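Local atomic coordinates of uncharacterized protein YjgB (Bacillus subtilis, PDB entry 4YGT), a protein that is of unknown function but is probably a secreted lipoprotein, the first structural representative of the DUF4309 family in the PepSY clan. Residues 144-147 and 148-152; 17-20 and 21-25; 110-113 and 114-118. All blocks are in the same frame, centred on the assembly; numbering follows the deposited sequence.

Contact 1. Residues 144-147 and 148-152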
ATOM      1  N   PHE A 144      -6.134  -4.082  -2.002  1.00 47.30           N
ATOM      2  CA  PHE A 144      -6.729  -2.757  -2.208  1.00 48.15           C
ATOM      3  C   PHE A 144      -7.889  -2.609  -1.225  1.00 55.75           C
ATOM      4  O   PHE A 144      -8.935  -3.238  -1.416  1.00 59.33           O
ATOM      5  CB  PHE A 144      -7.191  -2.550  -3.649  1.00 51.34           C
ATOM      6  CG  PHE A 144      -6.090  -2.545  -4.668  1.00 51.20           C
ATOM      7  CD1 PHE A 144      -5.690  -3.724  -5.286  1.00 53.36           C
ATOM      8  CD2 PHE A 144      -5.471  -1.355  -5.043  1.00 51.89           C
ATOM      9  CE1 PHE A 144      -4.698  -3.713  -6.271  1.00 52.35           C
ATOM     10  CE2 PHE A 144      -4.462  -1.349  -6.010  1.00 53.21           C
ATOM     11  CZ  PHE A 144      -4.095  -2.527  -6.628  1.00 50.99           C
ATOM     12  N   VAL A 145      -7.696  -1.816  -0.153  1.00 50.02           N
ATOM     13  CA  VAL A 145      -8.720  -1.650   0.889  1.00 51.62           C
ATOM     14  C   VAL A 145      -9.618  -0.439   0.549  1.00 60.97           C
ATOM     15  O   VAL A 145      -9.223   0.709   0.731  1.00 60.68           O
ATOM     16  CB  VAL A 145      -8.075  -1.569   2.298  1.00 51.71           C
ATOM     17  CG1 VAL A 145      -9.123  -1.423   3.383  1.00 53.19           C
ATOM     18  CG2 VAL A 145      -7.196  -2.787   2.574  1.00 49.64           C
ATOM     19  N   ILE A 146     -10.839  -0.726   0.069  1.00 63.35           N
ATOM     20  CA  ILE A 146     -11.847   0.254  -0.360  1.00 67.16           C
ATOM     21  C   ILE A 146     -12.800   0.574   0.806  1.00 74.77           C
ATOM     22  O   ILE A 146     -13.274  -0.324   1.510  1.00 74.44           O
ATOM     23  CB  ILE A 146     -12.597  -0.286  -1.622  1.00 73.59           C
ATOM     24  CG1 ILE A 146     -11.595  -0.788  -2.716  1.00 71.39           C
ATOM     25  CG2 ILE A 146     -13.629   0.710  -2.187  1.00 78.38           C
ATOM     26  CD1 ILE A 146     -10.980   0.259  -3.690  1.00 76.62           C
ATOM     27  N   GLY A 147     -13.061   1.864   0.992  1.00 74.96           N
ATOM     28  CA  GLY A 147     -13.919   2.366   2.060  1.00 78.02           C
ATOM     29  C   GLY A 147     -15.404   2.244   1.791  1.00 88.96           C
ATOM     30  O   GLY A 147     -15.812   1.476   0.914  1.00 91.40           O
ATOM     31  N   THR A 148     -16.226   2.998   2.562  1.00 88.60           N
ATOM     32  CA  THR A 148     -17.697   3.021   2.417  1.00 94.88           C
ATOM     33  C   THR A 148     -18.063   3.598   1.045  1.00100.18           C
ATOM     34  O   THR A 148     -18.880   3.002   0.336  1.00104.50           O
ATOM     35  CB  THR A 148     -18.364   3.756   3.574  1.00108.87           C
ATOM     36  OG1 THR A 148     -17.531   4.850   3.986  1.00109.13           O
ATOM     37  CG2 THR A 148     -18.645   2.828   4.746  1.00106.53           C
ATOM     38  N   ASP A 149     -17.397   4.706   0.640  1.00 92.83           N
ATOM     39  CA  ASP A 149     -17.516   5.246  -0.710  1.00 94.32           C
ATOM     40  C   ASP A 149     -16.647   4.342  -1.562  1.00 93.90           C
ATOM     41  O   ASP A 149     -15.758   3.671  -1.020  1.00 88.93           O
ATOM     42  CB  ASP A 149     -17.101   6.726  -0.778  1.00 96.36           C
ATOM     43  CG  ASP A 149     -15.664   7.026  -0.401  1.00102.33           C
ATOM     44  OD1 ASP A 149     -15.197   6.504   0.643  1.00 99.41           O
ATOM     45  OD2 ASP A 149     -15.024   7.829  -1.111  1.00108.01           O
ATOM     46  N   GLN A 150     -16.875   4.280  -2.862  1.00 92.00           N
ATOM     47  CA  GLN A 150     -16.110   3.320  -3.654  1.00 88.18           C
ATOM     48  C   GLN A 150     -14.658   3.776  -3.990  1.00 85.88           C
ATOM     49  O   GLN A 150     -14.169   3.480  -5.076  1.00 85.50           O
ATOM     50  CB  GLN A 150     -16.891   2.940  -4.923  1.00 94.42           C
ATOM     51  CG  GLN A 150     -18.188   2.162  -4.635  1.00101.07           C
ATOM     52  CD  GLN A 150     -18.030   1.064  -3.597  1.00101.54           C
ATOM     53  OE1 GLN A 150     -17.316   0.067  -3.797  1.00 93.19           O
ATOM     54  NE2 GLN A 150     -18.654   1.248  -2.443  1.00 79.38           N
ATOM     55  N   THR A 151     -13.951   4.415  -3.036  1.00 77.28           N
ATOM     56  CA  THR A 151     -12.556   4.842  -3.223  1.00 71.96           C
ATOM     57  C   THR A 151     -11.645   4.062  -2.270  1.00 68.83           C
ATOM     58  O   THR A 151     -12.098   3.623  -1.199  1.00 67.83           O
ATOM     59  CB  THR A 151     -12.372   6.365  -3.040  1.00 82.95           C
ATOM     60  OG1 THR A 151     -12.526   6.723  -1.661  1.00 80.83           O
ATOM     61  CG2 THR A 151     -13.295   7.192  -3.940  1.00 87.62           C
ATOM     62  N   ALA A 152     -10.369   3.864  -2.682  1.00 60.17           N
ATOM     63  CA  ALA A 152      -9.352   3.166  -1.885  1.00 54.46           C
ATOM     64  C   ALA A 152      -8.839   4.053  -0.751  1.00 54.84           C
ATOM     65  O   ALA A 152      -8.548   5.227  -0.965  1.00 53.54           O
ATOM     66  CB  ALA A 152      -8.183   2.732  -2.775  1.00 52.23           C
TER
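I146 and A152 face each other as an antiparallel non-hydrogen-bonded pair, their CA atoms 4.1 Å apart. Beyond them the chain leaves the strand at G147, swings out through T148, D149 and Q150, and returns at T151. One backbone hydrogen bond closes the turn: G147 N donates to T151 O over 3.0 Å, nearly straight at 166°, and arrives almost along the C=O axis. The same carbonyl oxygen receives the CA-H of I146, while V145 O takes the CA-H of A152 at 3.6 Å, so each CA of the pair gives a C-H...O contact to a carbonyl of the other segment.

The side chains of I146 and A152 diverge, but the end of I146 comes back toward A152. Its CG1 lies beside the backbone N and opposite the carbonyl carbon (chi1 -49°); this and a further bend at chi2 (-84°) bring CD1 to 3.8 Å from A152 CB. The other branch, CG2, lies against the returning loop, 3.4 Å from T151 O and 3.7 Å from Q150 C; the bent Q150 chain brings its OE1 near this methyl too. CG2 thus fills the inside of the turn, while CD1 packs on A152. On the outer side T151 OG1 donates to D149 OD2 at 2.8 Å, meeting the oxygen from above the carboxylate plane. A weak backbone bond from T151 N to D149 O spans the same two residues round Q150, so main chain and side chains together fold this exposed corner into a compact bend.

Farther back, I146 packs on P109 at the start of helix 109-116, and A152 reaches L104 and V107. The whole is a beta hairpin: its loop links strands 140-146 and 152-159, neighbours in the antiparallel sheet.

Contact 2. Residues 17-20 and 21-25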
ATOM      1  N   ALA A  17      -5.239   5.022 -12.986  1.00 74.41           N
ATOM      2  CA  ALA A  17      -5.134   3.779 -13.746  1.00 73.57           C
ATOM      3  C   ALA A  17      -3.678   3.334 -13.829  1.00 73.29           C
ATOM      4  O   ALA A  17      -3.370   2.177 -13.504  1.00 69.82           O
ATOM      5  CB  ALA A  17      -5.715   3.961 -15.140  1.00 80.09           C
ATOM      6  N   GLU A  18      -2.775   4.270 -14.226  1.00 69.77           N
ATOM      7  CA  GLU A  18      -1.333   4.033 -14.339  1.00 66.09           C
ATOM      8  C   GLU A  18      -0.758   3.672 -12.976  1.00 62.40           C
ATOM      9  O   GLU A  18       0.159   2.852 -12.909  1.00 58.68           O
ATOM     10  CB  GLU A  18      -0.605   5.242 -14.942  1.00 69.82           C
ATOM     11  CG  GLU A  18      -0.464   5.150 -16.454  1.00 87.22           C
ATOM     12  CD  GLU A  18      -0.781   6.407 -17.245  1.00120.90           C
ATOM     13  OE1 GLU A  18      -0.453   7.520 -16.769  1.00114.86           O
ATOM     14  OE2 GLU A  18      -1.328   6.273 -18.365  1.00123.94           O
ATOM     15  N   LEU A  19      -1.339   4.238 -11.895  1.00 57.05           N
ATOM     16  CA  LEU A  19      -0.955   3.952 -10.516  1.00 52.62           C
ATOM     17  C   LEU A  19      -1.249   2.483 -10.172  1.00 55.43           C
ATOM     18  O   LEU A  19      -0.363   1.773  -9.707  1.00 52.39           O
ATOM     19  CB  LEU A  19      -1.678   4.900  -9.539  1.00 52.85           C
ATOM     20  CG  LEU A  19      -1.556   4.545  -8.060  1.00 52.85           C
ATOM     21  CD1 LEU A  19      -0.121   4.662  -7.563  1.00 49.14           C
ATOM     22  CD2 LEU A  19      -2.507   5.343  -7.239  1.00 55.25           C
ATOM     23  N   VAL A  20      -2.484   2.038 -10.412  1.00 54.73           N
ATOM     24  CA  VAL A  20      -2.944   0.665 -10.176  1.00 53.64           C
ATOM     25  C   VAL A  20      -2.051  -0.304 -10.972  1.00 56.61           C
ATOM     26  O   VAL A  20      -1.594  -1.309 -10.413  1.00 53.91           O
ATOM     27  CB  VAL A  20      -4.450   0.550 -10.544  1.00 60.95           C
ATOM     28  CG1 VAL A  20      -4.891  -0.895 -10.717  1.00 60.80           C
ATOM     29  CG2 VAL A  20      -5.308   1.243  -9.501  1.00 61.24           C
ATOM     30  N   LYS A  21      -1.753   0.045 -12.248  1.00 54.81           N
ATOM     31  CA  LYS A  21      -0.867  -0.728 -13.116  1.00 54.63           C
ATOM     32  C   LYS A  21       0.556  -0.793 -12.538  1.00 54.44           C
ATOM     33  O   LYS A  21       1.130  -1.884 -12.489  1.00 53.06           O
ATOM     34  CB  LYS A  21      -0.826  -0.152 -14.552  1.00 61.76           C
ATOM     35  CG  LYS A  21      -2.092  -0.408 -15.389  1.00 84.87           C
ATOM     36  CD  LYS A  21      -1.902  -0.051 -16.878  1.00 99.83           C
ATOM     37  CE  LYS A  21      -1.995   1.431 -17.189  1.00110.99           C
ATOM     38  NZ  LYS A  21      -1.538   1.735 -18.570  1.00122.64           N
ATOM     39  N   ASN A  22       1.116   0.359 -12.074  1.00 48.89           N
ATOM     40  CA  ASN A  22       2.471   0.405 -11.534  1.00 45.71           C
ATOM     41  C   ASN A  22       2.558  -0.371 -10.196  1.00 46.66           C
ATOM     42  O   ASN A  22       3.556  -1.051  -9.950  1.00 45.65           O
ATOM     43  CB  ASN A  22       2.952   1.865 -11.390  1.00 51.09           C
ATOM     44  CG  ASN A  22       4.437   2.047 -11.147  1.00 91.92           C
ATOM     45  OD1 ASN A  22       5.285   1.207 -11.502  1.00 88.19           O
ATOM     46  ND2 ASN A  22       4.787   3.194 -10.570  1.00 89.29           N
ATOM     47  N   LEU A  23       1.504  -0.305  -9.362  1.00 42.76           N
ATOM     48  CA  LEU A  23       1.433  -1.010  -8.086  1.00 40.57           C
ATOM     49  C   LEU A  23       1.397  -2.520  -8.300  1.00 47.13           C
ATOM     50  O   LEU A  23       2.139  -3.229  -7.634  1.00 46.62           O
ATOM     51  CB  LEU A  23       0.209  -0.575  -7.280  1.00 40.59           C
ATOM     52  CG  LEU A  23       0.216   0.794  -6.657  1.00 44.25           C
ATOM     53  CD1 LEU A  23      -1.206   1.186  -6.244  1.00 46.56           C
ATOM     54  CD2 LEU A  23       1.134   0.853  -5.438  1.00 42.72           C
ATOM     55  N   TYR A  24       0.565  -2.997  -9.246  1.00 46.12           N
ATOM     56  CA  TYR A  24       0.432  -4.406  -9.611  1.00 47.48           C
ATOM     57  C   TYR A  24       1.767  -4.971 -10.099  1.00 50.14           C
ATOM     58  O   TYR A  24       2.155  -6.052  -9.659  1.00 47.64           O
ATOM     59  CB  TYR A  24      -0.660  -4.598 -10.674  1.00 51.20           C
ATOM     60  CG  TYR A  24      -0.892  -6.042 -11.083  1.00 53.39           C
ATOM     61  CD1 TYR A  24      -1.586  -6.921 -10.256  1.00 54.70           C
ATOM     62  CD2 TYR A  24      -0.431  -6.523 -12.307  1.00 55.73           C
ATOM     63  CE1 TYR A  24      -1.805  -8.247 -10.630  1.00 56.72           C
ATOM     64  CE2 TYR A  24      -0.652  -7.845 -12.696  1.00 58.91           C
ATOM     65  CZ  TYR A  24      -1.335  -8.705 -11.854  1.00 66.34           C
ATOM     66  OH  TYR A  24      -1.544 -10.006 -12.245  1.00 71.41           O
ATOM     67  N   ASN A  25       2.470  -4.206 -10.953  1.00 48.28           N
ATOM     68  CA  ASN A  25       3.782  -4.502 -11.532  1.00 47.32           C
ATOM     69  C   ASN A  25       4.843  -4.722 -10.458  1.00 47.04           C
ATOM     70  O   ASN A  25       5.385  -5.824 -10.395  1.00 47.11           O
ATOM     71  CB  ASN A  25       4.212  -3.355 -12.475  1.00 52.40           C
ATOM     72  CG  ASN A  25       5.589  -3.464 -13.138  1.00 78.79           C
ATOM     73  OD1 ASN A  25       5.840  -4.315 -13.997  1.00 72.27           O
ATOM     74  ND2 ASN A  25       6.472  -2.513 -12.848  1.00 71.20           N
TER
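L19 O accepts the backbone N-H of L23 at 2.8 Å, with an N-H...O angle of 157°. The L23 side chain closes over the same oxygen: its CG comes to 3.3 Å from L19 O, with CB and CD1 beside it. The pattern repeats along the helix, as E18 O takes N22 N, A17 O takes K21 N and V20 O takes Y24 N.

On the apolar side, L19 and L23 cross at an angle, one turn apart. With CG anti to the backbone N (chi1 170°), L19 leans toward the C-terminal end of the helix, and its CG lies 3.8 Å from L23 CD1; CD1 of L19 also touches that methyl. L23 packs on P33 and on the ring of F144 as well. Cutting L23 back to an alanine here would remove CG and both methyls, and is likely to open a gap between L19, P33 and F144.

On the solvent side E18 and K21 run side by side, pointing the same way. The lysine folds back at chi3, laying CE 4.1 Å from E18 CG. The charges stay apart, E18 OE2 being 4.5 Å from K21 NZ, so their attraction is probably modest. Y24 lies on the flank that packs against L116 of helix 109-116; its hydroxyl is hydrogen-bonded to that of Y28, whose ring it also meets edge to face.

Hydrogen bonds from each N-H to the carbonyl four residues back, with V20 and L23 buried and E18 and K21 exposed, are characteristic of an amphipathic alpha-helix, here helix 14-27.

Contact 3. Residues 110-113 and 114-118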
ATOM      1  N   GLU A 110     -14.015  -0.702  -9.886  1.00 93.23           N
ATOM      2  CA  GLU A 110     -14.239  -0.821 -11.326  1.00 97.90           C
ATOM      3  C   GLU A 110     -12.945  -0.524 -12.104  1.00 98.30           C
ATOM      4  O   GLU A 110     -12.681  -1.208 -13.094  1.00 99.23           O
ATOM      5  CB  GLU A 110     -15.420   0.065 -11.808  1.00106.51           C
ATOM      6  CG  GLU A 110     -15.162   1.565 -11.829  1.00118.19           C
ATOM      7  CD  GLU A 110     -16.320   2.437 -11.389  1.00142.46           C
ATOM      8  OE1 GLU A 110     -17.344   2.472 -12.113  1.00149.35           O
ATOM      9  OE2 GLU A 110     -16.188   3.113 -10.342  1.00118.36           O
ATOM     10  N   VAL A 111     -12.122   0.459 -11.656  1.00 91.19           N
ATOM     11  CA  VAL A 111     -10.856   0.735 -12.350  1.00 87.83           C
ATOM     12  C   VAL A 111      -9.929  -0.469 -12.130  1.00 83.27           C
ATOM     13  O   VAL A 111      -9.133  -0.775 -13.010  1.00 82.41           O
ATOM     14  CB  VAL A 111     -10.159   2.090 -12.031  1.00 90.36           C
ATOM     15  CG1 VAL A 111     -11.080   3.283 -12.274  1.00 95.61           C
ATOM     16  CG2 VAL A 111      -9.569   2.118 -10.634  1.00 85.03           C
ATOM     17  N   LEU A 112     -10.104  -1.189 -10.999  1.00 74.79           N
ATOM     18  CA  LEU A 112      -9.363  -2.401 -10.661  1.00 69.95           C
ATOM     19  C   LEU A 112      -9.720  -3.508 -11.636  1.00 76.55           C
ATOM     20  O   LEU A 112      -8.859  -4.301 -12.007  1.00 74.38           O
ATOM     21  CB  LEU A 112      -9.642  -2.847  -9.213  1.00 67.47           C
ATOM     22  CG  LEU A 112      -9.020  -2.016  -8.083  1.00 66.61           C
ATOM     23  CD1 LEU A 112      -9.404  -2.581  -6.734  1.00 64.35           C
ATOM     24  CD2 LEU A 112      -7.497  -1.970  -8.193  1.00 64.22           C
ATOM     25  N   GLN A 113     -10.988  -3.527 -12.090  1.00 77.94           N
ATOM     26  CA  GLN A 113     -11.491  -4.474 -13.077  1.00 80.96           C
ATOM     27  C   GLN A 113     -10.945  -4.081 -14.470  1.00 85.74           C
ATOM     28  O   GLN A 113     -10.338  -4.926 -15.128  1.00 84.78           O
ATOM     29  CB  GLN A 113     -13.034  -4.522 -13.032  1.00 88.24           C
ATOM     30  CG  GLN A 113     -13.711  -5.481 -14.029  1.00109.72           C
ATOM     31  CD  GLN A 113     -13.562  -6.948 -13.691  1.00128.15           C
ATOM     32  OE1 GLN A 113     -13.743  -7.383 -12.546  1.00123.84           O
ATOM     33  NE2 GLN A 113     -13.278  -7.751 -14.706  1.00121.43           N
ATOM     34  N   LYS A 114     -11.096  -2.794 -14.885  1.00 83.91           N
ATOM     35  CA  LYS A 114     -10.623  -2.275 -16.189  1.00 85.52           C
ATOM     36  C   LYS A 114      -9.093  -2.378 -16.348  1.00 83.60           C
ATOM     37  O   LYS A 114      -8.597  -2.461 -17.478  1.00 85.28           O
ATOM     38  CB  LYS A 114     -11.048  -0.801 -16.391  1.00 91.19           C
ATOM     39  CG  LYS A 114     -11.064  -0.335 -17.859  1.00103.62           C
ATOM     40  CD  LYS A 114     -11.483   1.130 -18.016  1.00111.82           C
ATOM     41  CE  LYS A 114     -11.544   1.581 -19.460  1.00120.81           C
ATOM     42  NZ  LYS A 114     -12.755   1.073 -20.163  1.00130.67           N
ATOM     43  N   GLN A 115      -8.354  -2.376 -15.236  1.00 72.67           N
ATOM     44  CA  GLN A 115      -6.910  -2.418 -15.338  1.00 68.18           C
ATOM     45  C   GLN A 115      -6.329  -3.802 -15.037  1.00 68.18           C
ATOM     46  O   GLN A 115      -5.478  -4.257 -15.800  1.00 66.64           O
ATOM     47  CB  GLN A 115      -6.261  -1.351 -14.435  1.00 65.79           C
ATOM     48  CG  GLN A 115      -6.641   0.099 -14.784  1.00 82.34           C
ATOM     49  CD  GLN A 115      -6.386   0.497 -16.222  1.00102.93           C
ATOM     50  OE1 GLN A 115      -5.305   0.272 -16.788  1.00 95.86           O
ATOM     51  NE2 GLN A 115      -7.371   1.135 -16.830  1.00100.10           N
ATOM     52  N   LEU A 116      -6.782  -4.473 -13.958  1.00 62.68           N
ATOM     53  CA  LEU A 116      -6.182  -5.746 -13.559  1.00 60.29           C
ATOM     54  C   LEU A 116      -7.068  -6.968 -13.817  1.00 70.35           C
ATOM     55  O   LEU A 116      -6.701  -8.092 -13.455  1.00 70.51           O
ATOM     56  CB  LEU A 116      -5.778  -5.701 -12.067  1.00 55.57           C
ATOM     57  CG  LEU A 116      -5.129  -4.430 -11.527  1.00 57.07           C
ATOM     58  CD1 LEU A 116      -4.789  -4.580 -10.049  1.00 53.24           C
ATOM     59  CD2 LEU A 116      -3.862  -4.044 -12.330  1.00 56.44           C
ATOM     60  N   GLY A 117      -8.197  -6.758 -14.479  1.00 71.98           N
ATOM     61  CA  GLY A 117      -9.133  -7.834 -14.741  1.00 75.40           C
ATOM     62  C   GLY A 117      -9.840  -8.248 -13.465  1.00 78.71           C
ATOM     63  O   GLY A 117      -9.951  -7.439 -12.534  1.00 75.55           O
ATOM     64  N   PRO A 118     -10.303  -9.517 -13.365  1.00 78.32           N
ATOM     65  CA  PRO A 118     -11.017  -9.934 -12.149  1.00 78.95           C
ATOM     66  C   PRO A 118     -10.111 -10.030 -10.925  1.00 76.57           C
ATOM     67  O   PRO A 118      -8.899 -10.219 -11.028  1.00 71.94           O
ATOM     68  CB  PRO A 118     -11.631 -11.290 -12.529  1.00 85.59           C
ATOM     69  CG  PRO A 118     -10.784 -11.796 -13.627  1.00 89.98           C
ATOM     70  CD  PRO A 118     -10.285 -10.595 -14.377  1.00 83.68           C
TER
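The last turns of helix 109-116 end at a glycine: Q113 O receives G117 N, and G117, with positive phi (72°), turns the chain out of the helix into P118. That closing bond is weak, 2.9 Å long but bent to 129°. P118 has no N-H to give Q113 O, so the 6→1 bond of a Schellman motif cannot form. Q113 CA also makes a C-H...O contact with G117 O, 3.4 Å away.

The Q113 side chain follows the chain round this end. Its CG is opposite the backbone N (chi1 180°) and the chain bends at chi2, which lays the amide against the G117-P118 peptide: NE2 is 3.7 Å from G117 C, and OE1 approaches P118 CA. These are van der Waals contacts, with the amide at the exposed surface.

Farther up, the bonds are helical but uneven. K114 N reaches E110 O at 2.9 Å almost straight, whereas the bonds from Q115 N to V111 O and from L116 N to L112 O are less straight. V111 O is also covered by the Q115 side chain, whose CG sits at 3.2 Å from that oxygen as the chain folds back over it. L112 and L116 point from the same flank, and their nearest methyls, L112 CD2 and L116 CD1, are a loose 4.2 Å apart.

This leucine flank rests on the sheet, against Y133 and Y135 of strand 131-137 and F144 of strand 140-146, while Y135 OH also binds G117 O. Q115 and L116 face helix 14-27, which lies alongside, and Q113 and K114 look outward to solvent.

How the contacts relate
All three contacts are local, but each belongs to a different element: contact 1 is a hairpin turn at the ends of two inner strands of the sheet, contact 2 the middle of helix 14-27, contact 3 the end of helix 109-116. Contact 3, farthest from the chain's centre, is a surface contact; the others are partly buried. They meet largely through apolar side chains: the F144 ring touches L23, L112 and L116. Between the helices, V20 CG1 packs 3.6 Å from L116 CG, with A17 and the K21 chain against the Q115 amide. A single backbone bond between its segments closes contact 1, with T151-D149 bonds inside its loop; serial helical bonds dominate the others.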